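PDB 3BMA: D-alanyl-lipoteichoic acid synthetase from Streptococcus pneumoniae, which probably acts at the cell membrane in the D-alanylation of lipoteichoic acid, as a DltD-family member of the SGNH-hydrolase clan. Local coordinates for residues C[262-267]-C[305-310]; C[296-301]-C[350-355]; C[318-323]-C[386-391]. The protein carries 1 engineered substitution. One frame throughout, in Å; residues are numbered along the deposited sequence.

Contact 1: C[262-267]-C[305-310]; sequences DSQKSF and DYAGLR
The C-terminal end of helix 301-307 and the turn linking it to helix 311-326 form one half of this surface contact; the other is loop 262-267, on the way from helix 246-253 to helix 274-287. Carbonyls left over at the end of a helix need donors, and here the loop backbone supplies them. Asp262 N meets Tyr306 O at 3.1 Å in a nearly straight bond (178° at the hydrogen), within the carbonyl plane. Gln264 N approaches Ala307 O to 2.7 Å, also in plane but more bent. Gly308 is the first residue past the helix; its positive phi (84°) turns the chain, and with no side chain there Lys265 can pass close by. Beyond this turn the two backbones bring Gln264 O and Gly308 O, both acceptors, to 3.0 Å; Leu309 CA-H points at the first and Lys265 CA-H at the second, and a water also donates to Gln264 O. That same water has four partners, giving its second hydrogen to Phe267 O and accepting from Arg310 N and NE, so it stitches loop to turn just before helix 311-326, for which Arg310 is the N-cap residue. The Arg310 chain, bent at chi3 (-74°), brings NH2 to 3.1 Å from Phe267 O; the oxygen lies near the guanidinium plane, while the donor stands above the carbonyl plane rather than on a lone pair. Lys265 O sits over one guanidinium face. On the apolar flank Gln264, extended beyond CG, crosses Leu309 obliquely and lays OE1 3.4 Å from Leu309 CB and 3.5 Å from Ala307 CB, buried without a polar partner in the model. Leu309 CD2 reaches Phe267 CB at 3.6 Å.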
loop_
_atom_site.group_PDB
_atom_site.type_symbol
_atom_site.label_atom_id
_atom_site.label_comp_id
_atom_site.label_asym_id
_atom_site.label_seq_id
_atom_site.Cartn_x
_atom_site.Cartn_y
_atom_site.Cartn_z
ATOM N N ASP C 262 -32.228 -4.188 -52.586
ATOM C CA ASP C 262 -30.926 -4.807 -52.901
ATOM C C ASP C 262 -29.718 -4.219 -52.159
ATOM O O ASP C 262 -28.598 -4.220 -52.683
ATOM C CB ASP C 262 -30.679 -4.883 -54.417
ATOM C CG ASP C 262 -31.446 -6.015 -55.082
ATOM O OD1 ASP C 262 -31.698 -7.047 -54.421
ATOM O OD2 ASP C 262 -31.789 -5.874 -56.277
ATOM N N SER C 263 -29.962 -3.734 -50.940
ATOM C CA SER C 263 -28.929 -3.120 -50.105
ATOM C C SER C 263 -27.984 -4.158 -49.509
ATOM O O SER C 263 -26.784 -3.929 -49.402
ATOM C CB SER C 263 -29.573 -2.299 -48.984
ATOM O OG SER C 263 -28.638 -1.991 -47.964
ATOM N N GLN C 264 -28.532 -5.301 -49.119
ATOM C CA GLN C 264 -27.748 -6.330 -48.447
ATOM C C GLN C 264 -27.276 -7.430 -49.405
ATOM O O GLN C 264 -27.090 -8.580 -48.999
ATOM C CB GLN C 264 -28.545 -6.893 -47.261
ATOM C CG GLN C 264 -28.998 -5.810 -46.272
ATOM C CD GLN C 264 -29.928 -6.319 -45.180
ATOM O OE1 GLN C 264 -30.534 -7.384 -45.297
ATOM N NE2 GLN C 264 -30.051 -5.541 -44.112
ATOM N N LYS C 265 -27.055 -7.056 -50.665
ATOM C CA LYS C 265 -26.684 -8.000 -51.726
ATOM C C LYS C 265 -25.293 -8.623 -51.586
ATOM O O LYS C 265 -25.070 -9.744 -52.050
ATOM C CB LYS C 265 -26.837 -7.364 -53.111
ATOM C CG LYS C 265 -28.117 -7.763 -53.827
ATOM C CD LYS C 265 -27.922 -7.768 -55.334
ATOM C CE LYS C 265 -28.895 -8.722 -56.009
ATOM N NZ LYS C 265 -28.516 -8.999 -57.423
ATOM N N SER C 266 -24.371 -7.896 -50.954
ATOM C CA SER C 266 -23.016 -8.402 -50.707
ATOM C C SER C 266 -22.694 -8.507 -49.208
ATOM O O SER C 266 -21.525 -8.623 -48.820
ATOM C CB SER C 266 -21.970 -7.554 -51.445
ATOM O OG SER C 266 -21.890 -6.245 -50.909
ATOM N N PHE C 267 -23.745 -8.460 -48.385
ATOM C CA PHE C 267 -23.664 -8.666 -46.934
ATOM C C PHE C 267 -23.290 -10.110 -46.606
ATOM O O PHE C 267 -23.947 -11.047 -47.065
ATOM C CB PHE C 267 -25.018 -8.354 -46.284
ATOM C CG PHE C 267 -25.173 -6.936 -45.793
ATOM C CD1 PHE C 267 -25.828 -6.686 -44.592
ATOM C CD2 PHE C 267 -24.670 -5.854 -46.517
ATOM C CE1 PHE C 267 -25.992 -5.385 -44.115
ATOM C CE2 PHE C 267 -24.822 -4.547 -46.047
ATOM C CZ PHE C 267 -25.487 -4.313 -44.842
ATOM N N ASP C 305 -35.521 -11.038 -48.834
ATOM C CA ASP C 305 -35.753 -11.137 -50.276
ATOM C C ASP C 305 -35.728 -9.752 -50.915
ATOM O O ASP C 305 -35.194 -9.580 -52.013
ATOM C CB ASP C 305 -37.093 -11.822 -50.575
ATOM C CG ASP C 305 -37.055 -13.327 -50.340
ATOM O OD1 ASP C 305 -35.952 -13.915 -50.297
ATOM O OD2 ASP C 305 -38.145 -13.925 -50.205
ATOM N N TYR C 306 -36.306 -8.775 -50.215
ATOM C CA TYR C 306 -36.322 -7.383 -50.665
ATOM C C TYR C 306 -34.932 -6.750 -50.608
ATOM O O TYR C 306 -34.506 -6.101 -51.564
ATOM C CB TYR C 306 -37.319 -6.550 -49.845
ATOM C CG TYR C 306 -37.534 -5.149 -50.383
ATOM C CD1 TYR C 306 -38.403 -4.919 -51.452
ATOM C CD2 TYR C 306 -36.869 -4.052 -49.827
ATOM C CE1 TYR C 306 -38.605 -3.635 -51.954
ATOM C CE2 TYR C 306 -37.063 -2.763 -50.325
ATOM C CZ TYR C 306 -37.931 -2.564 -51.388
ATOM O OH TYR C 306 -38.133 -1.299 -51.886
ATOM N N ALA C 307 -34.236 -6.948 -49.488
ATOM C CA ALA C 307 -32.919 -6.352 -49.264
ATOM C C ALA C 307 -31.778 -7.114 -49.935
ATOM O O ALA C 307 -30.673 -6.591 -50.052
ATOM C CB ALA C 307 -32.650 -6.196 -47.774
ATOM N N GLY C 308 -32.040 -8.347 -50.364
ATOM C CA GLY C 308 -31.034 -9.144 -51.072
ATOM C C GLY C 308 -30.070 -9.886 -50.168
ATOM O O GLY C 308 -28.980 -10.276 -50.596
ATOM N N LEU C 309 -30.475 -10.082 -48.917
ATOM C CA LEU C 309 -29.692 -10.829 -47.936
ATOM C C LEU C 309 -29.778 -12.321 -48.266
ATOM O O LEU C 309 -30.858 -12.909 -48.232
ATOM C CB LEU C 309 -30.221 -10.535 -46.524
ATOM C CG LEU C 309 -29.432 -10.716 -45.215
ATOM C CD1 LEU C 309 -29.435 -12.151 -44.699
ATOM C CD2 LEU C 309 -28.020 -10.184 -45.332
ATOM N N ARG C 310 -28.630 -12.912 -48.593
ATOM C CA ARG C 310 -28.548 -14.292 -49.080
ATOM C C ARG C 310 -28.859 -15.354 -48.013
ATOM O O ARG C 310 -28.260 -15.362 -46.933
ATOM C CB ARG C 310 -27.169 -14.552 -49.703
ATOM C CG ARG C 310 -26.881 -13.720 -50.952
ATOM C CD ARG C 310 -25.401 -13.757 -51.335
ATOM N NE ARG C 310 -24.568 -12.949 -50.441
ATOM C CZ ARG C 310 -23.235 -12.960 -50.425
ATOM N NH1 ARG C 310 -22.551 -13.743 -51.251
ATOM N NH2 ARG C 310 -22.579 -12.187 -49.572
HETATM O O HOH W 1 -26.040 -11.169 -48.879
#

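Contact 2: C[296-301]-C[350-355]; sequences IPPVNK and IHLGWL
Three apolar touches and one water join the segment leaving strand 291-296 to the segment that leads into helix 355-369. The apolar touches centre on Leu352, whose CD1 methyl fits against two successive prolines: it lies 3.8 Å from Pro297 CB and equally 3.8 Å from Pro298 CD, with the leucine crossing the second ring at about a right angle. Val299 and Ile350 make a looser pair, side by side and pointing the same way, their CG2 methyls 4.2 Å apart, each anti to its own carbonyl carbon. Ile350 holds CG1 in the crowded position between N and carbonyl carbon (chi1 49°), which sets that branch over the centre of the His351 ring, 3.9 Å above its plane. The polar bridge is a single water. It donates to Ile350 O at 2.7 Å and to Pro298 O at 3.2 Å, so two acceptors that could not bond each other share one donor. Further backbone and side-chain bonds hold the two loops in place: Asn300 pairs with Thr349 through the backbone and caps Trp303 N, Pro297 O accepts from Tyr314 OH, and Asp348 OD1 receives both Ile350 N and His351 N. Asp348 and His351 have the spacing of the Asp-x-x-His motif of SGNH hydrolases, and the imidazole packs on Ser50, consistent with an active site here as in relatives of the clan. The chemistry implies that the two loops are matched mainly by hydrocarbon surface. Neither proline has an N-H to offer; Leu352 CD1 meets them through carbon alone, Val299 meets Ile350 in the same way, and the carbonyls of Pro298 and Ile350, both acceptors, are bridged by the water.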
loop_
_atom_site.group_PDB
_atom_site.type_symbol
_atom_site.label_atom_id
_atom_site.label_comp_id
_atom_site.label_asym_id
_atom_site.label_seq_id
_atom_site.Cartn_x
_atom_site.Cartn_y
_atom_site.Cartn_z
ATOM N N ILE C 296 -30.832 -19.080 -31.811
ATOM C CA ILE C 296 -30.393 -18.523 -33.084
ATOM C C ILE C 296 -31.618 -18.043 -33.864
ATOM O O ILE C 296 -32.332 -18.855 -34.443
ATOM C CB ILE C 296 -29.555 -19.530 -33.910
ATOM C CG1 ILE C 296 -28.428 -20.122 -33.056
ATOM C CG2 ILE C 296 -28.981 -18.853 -35.152
ATOM C CD1 ILE C 296 -27.516 -21.089 -33.797
ATOM N N PRO C 297 -31.873 -16.718 -33.859
ATOM C CA PRO C 297 -33.034 -16.111 -34.516
ATOM C C PRO C 297 -32.905 -16.064 -36.040
ATOM O O PRO C 297 -31.783 -16.068 -36.565
ATOM C CB PRO C 297 -33.046 -14.675 -33.962
ATOM C CG PRO C 297 -32.052 -14.655 -32.851
ATOM C CD PRO C 297 -31.048 -15.694 -33.201
ATOM N N PRO C 298 -34.046 -16.039 -36.755
ATOM C CA PRO C 298 -33.996 -15.760 -38.180
ATOM C C PRO C 298 -34.096 -14.264 -38.494
ATOM O O PRO C 298 -34.365 -13.447 -37.607
ATOM C CB PRO C 298 -35.241 -16.471 -38.698
ATOM C CG PRO C 298 -36.227 -16.321 -37.594
ATOM C CD PRO C 298 -35.426 -16.321 -36.308
ATOM N N VAL C 299 -33.864 -13.921 -39.757
ATOM C CA VAL C 299 -34.217 -12.610 -40.282
ATOM C C VAL C 299 -35.557 -12.799 -41.001
ATOM O O VAL C 299 -35.842 -13.891 -41.493
ATOM C CB VAL C 299 -33.097 -12.053 -41.214
ATOM C CG1 VAL C 299 -33.527 -10.785 -41.942
ATOM C CG2 VAL C 299 -31.839 -11.767 -40.413
ATOM N N ASN C 300 -36.394 -11.761 -40.991
ATOM C CA ASN C 300 -37.622 -11.708 -41.786
ATOM C C ASN C 300 -37.314 -12.046 -43.253
ATOM O O ASN C 300 -36.502 -11.368 -43.889
ATOM C CB ASN C 300 -38.249 -10.311 -41.644
ATOM C CG ASN C 300 -39.676 -10.228 -42.174
ATOM O OD1 ASN C 300 -39.940 -10.492 -43.346
ATOM N ND2 ASN C 300 -40.597 -9.814 -41.312
ATOM N N LYS C 301 -37.940 -13.111 -43.760
ATOM C CA LYS C 301 -37.666 -13.625 -45.114
ATOM C C LYS C 301 -38.149 -12.679 -46.211
ATOM O O LYS C 301 -37.472 -12.514 -47.232
ATOM C CB LYS C 301 -38.266 -15.025 -45.301
ATOM C CG LYS C 301 -37.925 -15.711 -46.630
ATOM C CD LYS C 301 -38.368 -17.171 -46.659
ATOM C CE LYS C 301 -37.202 -18.135 -46.432
ATOM N NZ LYS C 301 -36.576 -18.034 -45.079
ATOM N N ILE C 350 -35.289 -8.329 -37.355
ATOM C CA ILE C 350 -34.281 -9.214 -36.767
ATOM C C ILE C 350 -34.674 -9.827 -35.420
ATOM O O ILE C 350 -34.027 -10.771 -34.958
ATOM C CB ILE C 350 -32.904 -8.498 -36.620
ATOM C CG1 ILE C 350 -33.070 -7.123 -35.956
ATOM C CG2 ILE C 350 -32.192 -8.400 -37.980
ATOM C CD1 ILE C 350 -31.773 -6.491 -35.488
ATOM N N HIS C 351 -35.730 -9.302 -34.803
ATOM C CA HIS C 351 -36.116 -9.722 -33.455
ATOM C C HIS C 351 -37.309 -10.656 -33.418
ATOM O O HIS C 351 -38.298 -10.442 -34.124
ATOM C CB HIS C 351 -36.390 -8.511 -32.558
ATOM C CG HIS C 351 -35.206 -7.614 -32.381
ATOM N ND1 HIS C 351 -35.261 -6.256 -32.610
ATOM C CD2 HIS C 351 -33.929 -7.885 -32.018
ATOM C CE1 HIS C 351 -34.072 -5.728 -32.387
ATOM N NE2 HIS C 351 -33.246 -6.695 -32.027
ATOM N N LEU C 352 -37.193 -11.689 -32.581
ATOM C CA LEU C 352 -38.300 -12.585 -32.248
ATOM C C LEU C 352 -39.424 -11.805 -31.596
ATOM O O LEU C 352 -39.185 -10.865 -30.837
ATOM C CB LEU C 352 -37.837 -13.681 -31.280
ATOM C CG LEU C 352 -37.616 -15.129 -31.729
ATOM C CD1 LEU C 352 -36.664 -15.239 -32.901
ATOM C CD2 LEU C 352 -37.098 -15.954 -30.557
ATOM N N GLY C 353 -40.650 -12.206 -31.902
ATOM C CA GLY C 353 -41.826 -11.617 -31.293
ATOM C C GLY C 353 -43.053 -12.447 -31.591
ATOM O O GLY C 353 -43.025 -13.321 -32.465
ATOM N N TRP C 354 -44.118 -12.159 -30.847
ATOM C CA TRP C 354 -45.439 -12.763 -31.024
ATOM C C TRP C 354 -45.436 -14.295 -31.008
ATOM O O TRP C 354 -45.198 -14.903 -29.965
ATOM C CB TRP C 354 -46.145 -12.202 -32.272
ATOM C CG TRP C 354 -46.596 -10.763 -32.146
ATOM C CD1 TRP C 354 -47.388 -10.230 -31.167
ATOM C CD2 TRP C 354 -46.306 -9.689 -33.053
ATOM N NE1 TRP C 354 -47.598 -8.891 -31.399
ATOM C CE2 TRP C 354 -46.947 -8.532 -32.550
ATOM C CE3 TRP C 354 -45.564 -9.591 -34.242
ATOM C CZ2 TRP C 354 -46.867 -7.292 -33.189
ATOM C CZ3 TRP C 354 -45.485 -8.357 -34.879
ATOM C CH2 TRP C 354 -46.136 -7.223 -34.349
ATOM N N LEU C 355 -45.693 -14.910 -32.160
ATOM C CA LEU C 355 -45.716 -16.371 -32.280
ATOM C C LEU C 355 -44.314 -16.978 -32.192
ATOM O O LEU C 355 -44.161 -18.142 -31.826
ATOM C CB LEU C 355 -46.421 -16.803 -33.576
ATOM C CG LEU C 355 -47.904 -17.208 -33.557
ATOM C CD1 LEU C 355 -48.816 -16.183 -32.889
ATOM C CD2 LEU C 355 -48.389 -17.498 -34.975
HETATM O O HOH W 2 -31.953 -11.789 -36.295
#

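Contact 3: C[318-323]-C[386-391]; sequences VQKIRY and KDWATY
A lysine laid along a tryptophan face and buried among carbonyls joins helix 311-326 to the short helix 386-389 near the C terminus. Lys320 leaves its helix with CG anti to the backbone N (chi1 -162°) and stays extended, reaching toward Trp388 tip to tip. Its CE lies over the six-membered ring, 4.0 Å from the centroid, in a CH-pi contact; NZ continues over the same face in a cation-pi interaction, 5.0 Å from the centroid of the Trp388 six-membered ring. The ammonium then grips the end of the short helix: NZ donates to Trp388 O at 2.8 Å, nearly along the C=O axis, and to Tyr391 O at 3.0 Å, on a lone pair. Leu270 O is a third acceptor, an arrangement that would favour the charged form of this buried amine. Lys320 O meets the indole edge, 3.3 Å from Trp388 CZ2. Beside it, Trp388 CH2 touches the edge of the Tyr323 ring at CD2, 3.7 Å away, and Trp388 NE1 bonds Gln324 OE1. Elsewhere on helix 311-326, Val318 and Ile321 pack on strand 291-296, Arg322 forms a salt bridge with Asp335 at the end of strand 333-335, and Ile321 also meets Tyr275 of helix 274-287.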
loop_
_atom_site.group_PDB
_atom_site.type_symbol
_atom_site.label_atom_id
_atom_site.label_comp_id
_atom_site.label_asym_id
_atom_site.label_seq_id
_atom_site.Cartn_x
_atom_site.Cartn_y
_atom_site.Cartn_z
ATOM N N VAL C 318 -24.686 -19.725 -39.647
ATOM C CA VAL C 318 -25.321 -20.498 -38.570
ATOM C C VAL C 318 -24.565 -21.817 -38.364
ATOM O O VAL C 318 -24.304 -22.216 -37.231
ATOM C CB VAL C 318 -26.831 -20.753 -38.842
ATOM C CG1 VAL C 318 -27.402 -21.814 -37.900
ATOM C CG2 VAL C 318 -27.620 -19.458 -38.698
ATOM N N GLN C 319 -24.188 -22.462 -39.469
ATOM C CA GLN C 319 -23.340 -23.655 -39.444
ATOM C C GLN C 319 -21.977 -23.379 -38.808
ATOM O O GLN C 319 -21.424 -24.242 -38.123
ATOM C CB GLN C 319 -23.153 -24.209 -40.860
ATOM C CG GLN C 319 -24.330 -25.018 -41.392
ATOM C CD GLN C 319 -24.300 -25.174 -42.909
ATOM O OE1 GLN C 319 -23.304 -25.622 -43.481
ATOM N NE2 GLN C 319 -25.399 -24.807 -43.565
ATOM N N LYS C 320 -21.449 -22.176 -39.031
ATOM C CA LYS C 320 -20.172 -21.760 -38.446
ATOM C C LYS C 320 -20.303 -21.516 -36.940
ATOM O O LYS C 320 -19.386 -21.838 -36.168
ATOM C CB LYS C 320 -19.631 -20.511 -39.148
ATOM C CG LYS C 320 -18.151 -20.287 -38.916
ATOM C CD LYS C 320 -17.631 -19.029 -39.569
ATOM C CE LYS C 320 -16.336 -18.608 -38.895
ATOM N NZ LYS C 320 -15.608 -17.542 -39.625
ATOM N N ILE C 321 -21.451 -20.959 -36.546
ATOM C CA ILE C 321 -21.795 -20.722 -35.144
ATOM C C ILE C 321 -21.987 -22.047 -34.402
ATOM O O ILE C 321 -21.349 -22.281 -33.372
ATOM C CB ILE C 321 -23.057 -19.802 -35.011
ATOM C CG1 ILE C 321 -22.687 -18.354 -35.350
ATOM C CG2 ILE C 321 -23.646 -19.854 -33.596
ATOM C CD1 ILE C 321 -23.862 -17.458 -35.698
ATOM N N ARG C 322 -22.842 -22.910 -34.957
ATOM C CA ARG C 322 -23.155 -24.216 -34.382
ATOM C C ARG C 322 -21.923 -25.096 -34.201
ATOM O O ARG C 322 -21.833 -25.824 -33.220
ATOM C CB ARG C 322 -24.199 -24.944 -35.228
ATOM C CG ARG C 322 -25.636 -24.428 -35.075
ATOM C CD ARG C 322 -26.613 -25.370 -35.769
ATOM N NE ARG C 322 -26.741 -26.635 -35.047
ATOM C CZ ARG C 322 -27.875 -27.105 -34.532
ATOM N NH1 ARG C 322 -29.008 -26.438 -34.678
ATOM N NH2 ARG C 322 -27.879 -28.258 -33.884
ATOM N N TYR C 323 -20.973 -25.015 -35.130
ATOM C CA TYR C 323 -19.730 -25.773 -35.012
ATOM C C TYR C 323 -18.898 -25.340 -33.808
ATOM O O TYR C 323 -18.378 -26.184 -33.085
ATOM C CB TYR C 323 -18.893 -25.702 -36.289
ATOM C CG TYR C 323 -17.604 -26.492 -36.191
ATOM C CD1 TYR C 323 -17.614 -27.890 -36.240
ATOM C CD2 TYR C 323 -16.375 -25.847 -36.030
ATOM C CE1 TYR C 323 -16.438 -28.621 -36.137
ATOM C CE2 TYR C 323 -15.191 -26.571 -35.927
ATOM C CZ TYR C 323 -15.230 -27.955 -35.983
ATOM O OH TYR C 323 -14.065 -28.674 -35.881
ATOM N N LYS C 386 -7.476 -15.292 -35.453
ATOM C CA LYS C 386 -7.928 -14.564 -36.635
ATOM C C LYS C 386 -8.271 -15.536 -37.768
ATOM O O LYS C 386 -9.098 -15.223 -38.630
ATOM C CB LYS C 386 -6.844 -13.570 -37.075
ATOM C CG LYS C 386 -7.331 -12.391 -37.925
ATOM C CD LYS C 386 -7.108 -12.607 -39.426
ATOM C CE LYS C 386 -5.631 -12.541 -39.809
ATOM N NZ LYS C 386 -5.405 -12.913 -41.236
ATOM N N ASP C 387 -7.631 -16.708 -37.751
ATOM C CA ASP C 387 -7.907 -17.791 -38.697
ATOM C C ASP C 387 -9.366 -18.241 -38.628
ATOM O O ASP C 387 -10.008 -18.436 -39.659
ATOM C CB ASP C 387 -6.981 -18.988 -38.442
ATOM C CG ASP C 387 -5.514 -18.669 -38.697
ATOM O OD1 ASP C 387 -4.813 -19.534 -39.265
ATOM O OD2 ASP C 387 -5.054 -17.564 -38.330
ATOM N N TRP C 388 -9.880 -18.393 -37.409
ATOM C CA TRP C 388 -11.283 -18.734 -37.211
ATOM C C TRP C 388 -12.197 -17.567 -37.538
ATOM O O TRP C 388 -13.263 -17.755 -38.125
ATOM C CB TRP C 388 -11.553 -19.226 -35.782
ATOM C CG TRP C 388 -13.004 -19.537 -35.545
ATOM C CD1 TRP C 388 -13.857 -18.876 -34.710
ATOM C CD2 TRP C 388 -13.783 -20.560 -36.189
ATOM N NE1 TRP C 388 -15.112 -19.434 -34.776
ATOM C CE2 TRP C 388 -15.095 -20.467 -35.675
ATOM C CE3 TRP C 388 -13.493 -21.554 -37.137
ATOM C CZ2 TRP C 388 -16.117 -21.332 -36.075
ATOM C CZ3 TRP C 388 -14.512 -22.408 -37.541
ATOM C CH2 TRP C 388 -15.808 -22.292 -37.006
ATOM N N ALA C 389 -11.757 -16.366 -37.165
ATOM C CA ALA C 389 -12.535 -15.141 -37.330
ATOM C C ALA C 389 -12.925 -14.881 -38.782
ATOM O O ALA C 389 -14.033 -14.415 -39.060
ATOM C CB ALA C 389 -11.765 -13.957 -36.771
ATOM N N THR C 390 -12.016 -15.209 -39.699
ATOM C CA THR C 390 -12.202 -14.930 -41.121
ATOM C C THR C 390 -12.415 -16.189 -41.977
ATOM O O THR C 390 -12.310 -16.127 -43.204
ATOM C CB THR C 390 -11.005 -14.132 -41.681
ATOM O OG1 THR C 390 -9.793 -14.855 -41.434
ATOM C CG2 THR C 390 -10.914 -12.760 -41.028
ATOM N N TYR C 391 -12.727 -17.316 -41.334
ATOM C CA TYR C 391 -12.847 -18.606 -42.021
ATOM C C TYR C 391 -14.092 -18.730 -42.905
ATOM O O TYR C 391 -15.224 -18.606 -42.428
ATOM C CB TYR C 391 -12.781 -19.766 -41.021
ATOM C CG TYR C 391 -12.640 -21.125 -41.672
ATOM C CD1 TYR C 391 -11.437 -21.513 -42.268
ATOM C CD2 TYR C 391 -13.706 -22.024 -41.691
ATOM C CE1 TYR C 391 -11.303 -22.759 -42.871
ATOM C CE2 TYR C 391 -13.582 -23.274 -42.290
ATOM C CZ TYR C 391 -12.376 -23.634 -42.876
ATOM O OH TYR C 391 -12.245 -24.868 -43.467
#

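In the fold
Followed from the N terminus, the chain opens contact 1 at 262-267, runs through helix 274-287 and strand 291-296, and opens contact 2 at 296-301 before contact 1 closes at 305-310. These two loops therefore cross, helix 301-307 joining one to the other. Contact 3 opens at 318-323 on the following helix, after contact 1 has closed, so those two are in series. Contact 2 closes at 350-355, and contact 3, crossing it, closes last at 386-391. Contacts 2 and 3 meet where Ile296 packs on helix 311-326. Contact 1 ties a surface loop to the end of helix 301-307, contact 2 the exit of strand 291-296 to the lead-in of helix 355-369, and contact 3 helix 311-326 to helix 386-389.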